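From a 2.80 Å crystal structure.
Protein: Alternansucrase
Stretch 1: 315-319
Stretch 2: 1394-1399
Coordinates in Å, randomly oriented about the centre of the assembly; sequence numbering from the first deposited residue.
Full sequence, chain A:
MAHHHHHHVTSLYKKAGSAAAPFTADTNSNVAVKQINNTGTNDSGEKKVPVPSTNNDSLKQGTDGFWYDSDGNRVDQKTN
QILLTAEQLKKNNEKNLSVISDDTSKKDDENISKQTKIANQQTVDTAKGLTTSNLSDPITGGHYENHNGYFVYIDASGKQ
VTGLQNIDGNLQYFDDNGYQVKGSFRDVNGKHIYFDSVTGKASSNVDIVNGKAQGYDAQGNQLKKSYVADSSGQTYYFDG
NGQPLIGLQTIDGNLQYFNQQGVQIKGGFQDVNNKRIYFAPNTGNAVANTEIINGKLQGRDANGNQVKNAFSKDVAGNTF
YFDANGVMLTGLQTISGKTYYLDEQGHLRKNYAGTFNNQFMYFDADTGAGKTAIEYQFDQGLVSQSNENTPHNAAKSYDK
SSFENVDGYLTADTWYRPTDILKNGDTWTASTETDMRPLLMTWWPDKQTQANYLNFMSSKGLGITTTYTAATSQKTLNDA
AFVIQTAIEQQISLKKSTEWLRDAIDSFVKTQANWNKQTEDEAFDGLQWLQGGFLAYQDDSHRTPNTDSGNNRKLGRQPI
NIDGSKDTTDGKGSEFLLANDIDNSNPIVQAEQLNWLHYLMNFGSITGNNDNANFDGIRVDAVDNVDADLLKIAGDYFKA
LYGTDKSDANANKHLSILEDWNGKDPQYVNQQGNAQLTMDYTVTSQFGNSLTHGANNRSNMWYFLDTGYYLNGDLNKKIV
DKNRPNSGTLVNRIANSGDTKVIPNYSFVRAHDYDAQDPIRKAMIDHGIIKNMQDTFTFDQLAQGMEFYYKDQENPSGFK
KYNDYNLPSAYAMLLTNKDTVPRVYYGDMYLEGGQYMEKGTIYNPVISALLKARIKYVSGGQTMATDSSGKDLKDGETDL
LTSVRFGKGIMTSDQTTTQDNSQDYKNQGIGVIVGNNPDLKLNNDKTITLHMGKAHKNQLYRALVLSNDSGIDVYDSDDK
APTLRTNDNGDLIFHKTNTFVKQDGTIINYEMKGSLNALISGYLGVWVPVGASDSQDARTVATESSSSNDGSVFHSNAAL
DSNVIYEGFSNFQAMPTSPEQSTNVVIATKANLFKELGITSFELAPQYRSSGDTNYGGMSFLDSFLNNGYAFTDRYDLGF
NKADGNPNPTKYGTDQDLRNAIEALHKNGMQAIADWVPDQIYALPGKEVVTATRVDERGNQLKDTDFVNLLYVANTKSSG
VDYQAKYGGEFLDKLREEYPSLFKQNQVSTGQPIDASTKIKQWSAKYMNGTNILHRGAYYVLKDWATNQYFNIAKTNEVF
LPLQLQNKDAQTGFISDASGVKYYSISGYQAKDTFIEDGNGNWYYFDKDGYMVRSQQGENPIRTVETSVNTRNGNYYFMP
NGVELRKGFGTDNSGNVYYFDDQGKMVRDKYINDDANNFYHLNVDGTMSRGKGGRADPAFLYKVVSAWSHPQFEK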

# COMPACT_ATOMS: atom_id res chain seq x y z
N VAL A 315 30.24 -14.68 -25.01
CA VAL A 315 29.03 -13.87 -24.83
C VAL A 315 28.46 -13.96 -23.42
O VAL A 315 27.94 -12.98 -22.89
CB VAL A 315 27.98 -14.23 -25.92
CG1 VAL A 315 26.55 -13.84 -25.53
CG2 VAL A 315 28.39 -13.61 -27.23
N ALA A 316 28.52 -15.13 -22.83
CA ALA A 316 27.99 -15.31 -21.47
C ALA A 316 28.70 -14.41 -20.44
O ALA A 316 28.08 -13.93 -19.49
CB ALA A 316 28.08 -16.76 -21.05
N GLY A 317 30.00 -14.17 -20.66
CA GLY A 317 30.81 -13.32 -19.75
C GLY A 317 32.00 -14.00 -19.09
O GLY A 317 32.65 -13.39 -18.25
N ASN A 318 32.28 -15.25 -19.48
CA ASN A 318 33.42 -16.01 -18.99
C ASN A 318 34.68 -15.65 -19.73
O ASN A 318 34.68 -15.51 -20.95
CB ASN A 318 33.22 -17.51 -19.23
CG ASN A 318 32.04 -18.07 -18.50
OD1 ASN A 318 31.06 -18.44 -19.12
ND2 ASN A 318 32.11 -18.12 -17.17
N THR A 319 35.76 -15.54 -18.99
CA THR A 319 37.04 -15.24 -19.58
C THR A 319 37.85 -16.52 -19.67
O THR A 319 37.79 -17.34 -18.77
CB THR A 319 37.78 -14.16 -18.79
OG1 THR A 319 36.89 -13.05 -18.58
CG2 THR A 319 39.02 -13.69 -19.56
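Stretch 2 (1394-1399) DDANNF

Two loops more than a thousand residues apart in one chain meet here in a small, turn-centred contact, in which a single buried alanine packs against the backbone of the partner and one amide-to-amide hydrogen bond links two asparagine side chains beside it. The contact illustrates how a tight turn can present a small residue to a neighbouring loop. Residues Asp1394 to Asn1397 form a type I beta turn, closed by the backbone hydrogen bond from Asn1397 N to Asp1394 O at 3.0 Å. Asp1394 also braces the turn from within, its OD1 accepting a hydrogen bond from Ala1396 N at 3.2 Å. Asn1397 then adopts a left-handed conformation (phi 81°, psi 19°), and Asn1398 returns to extended angles. In stretch 1, Val315 and Ala316 have helix-like angles, Gly317 has a positive phi and Asn318 is extended. The two CA traces run roughly crosswise, neither parallel nor antiparallel.

The turn lies with Ala1396 over Ala316, their CA atoms 4.4 Å apart. The CA-to-CB bond of Ala1396 points toward stretch 1, and the methyl packs closely: Ala1396 CB lies 3.4 Å from Ala316 O, 3.9 Å from Gly317 C and 4.3 Å from Ala316 CB. Ala1396 CA makes a CA-H...O contact with Ala316 O at 3.0 Å, so the backbone itself takes part. The backbone angles of Gly317 by themselves call for glycine: at phi 120° and psi 6°, a CB would be jammed against the carbonyl O of Ala316. An ideal Gly317 CB would also stand close to Ala1396 CB, at 3.6 Å.

The polar element comes from Asn318, whose amide end comes nearer to stretch 2. Asn318 ND2 donates to Asn1398 OD1 at 3.0 Å, a nearly linear hydrogen bond (172°), while Asn318 ND2 lies 3.5 Å from Ala1396 CB. Altogether just 192 Å² is buried, counting both sides.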

# COMPACT_ATOMS: atom_id res chain seq x y z
N ASP A 1394 25.29 -16.92 -11.39
CA ASP A 1394 26.45 -16.14 -11.80
C ASP A 1394 26.04 -15.28 -13.02
O ASP A 1394 25.14 -15.66 -13.79
CB ASP A 1394 27.55 -17.16 -12.12
CG ASP A 1394 28.86 -16.56 -12.59
OD1 ASP A 1394 28.90 -15.39 -12.98
OD2 ASP A 1394 29.88 -17.26 -12.56
N ASP A 1395 26.68 -14.11 -13.20
CA ASP A 1395 26.41 -13.22 -14.35
C ASP A 1395 26.62 -13.91 -15.73
O ASP A 1395 25.93 -13.60 -16.69
CB ASP A 1395 27.25 -11.94 -14.26
N ALA A 1396 27.55 -14.86 -15.80
CA ALA A 1396 27.87 -15.58 -17.03
C ALA A 1396 27.02 -16.82 -17.21
O ALA A 1396 27.27 -17.59 -18.13
CB ALA A 1396 29.35 -15.97 -17.07
N ASN A 1397 26.03 -17.00 -16.35
CA ASN A 1397 25.10 -18.14 -16.44
C ASN A 1397 25.65 -19.45 -15.84
O ASN A 1397 25.15 -20.52 -16.15
CB ASN A 1397 24.61 -18.35 -17.90
CG ASN A 1397 23.23 -18.97 -17.96
OD1 ASN A 1397 22.31 -18.55 -17.24
ND2 ASN A 1397 23.07 -20.00 -18.79
N ASN A 1398 26.67 -19.34 -14.99
CA ASN A 1398 27.17 -20.49 -14.24
C ASN A 1398 26.31 -20.72 -13.00
O ASN A 1398 25.95 -19.78 -12.28
CB ASN A 1398 28.62 -20.28 -13.81
CG ASN A 1398 29.56 -20.24 -14.99
OD1 ASN A 1398 30.00 -19.18 -15.40
ND2 ASN A 1398 29.86 -21.40 -15.57
N PHE A 1399 25.93 -21.98 -12.78
CA PHE A 1399 25.11 -22.31 -11.63
C PHE A 1399 25.91 -23.15 -10.64
O PHE A 1399 26.71 -23.98 -11.04
CB PHE A 1399 23.80 -22.99 -12.08
CG PHE A 1399 22.70 -22.00 -12.41
CD1 PHE A 1399 21.73 -21.66 -11.46
CD2 PHE A 1399 22.66 -21.36 -13.63
CE1 PHE A 1399 20.73 -20.72 -11.73
CE2 PHE A 1399 21.68 -20.41 -13.92
CZ PHE A 1399 20.71 -20.10 -12.97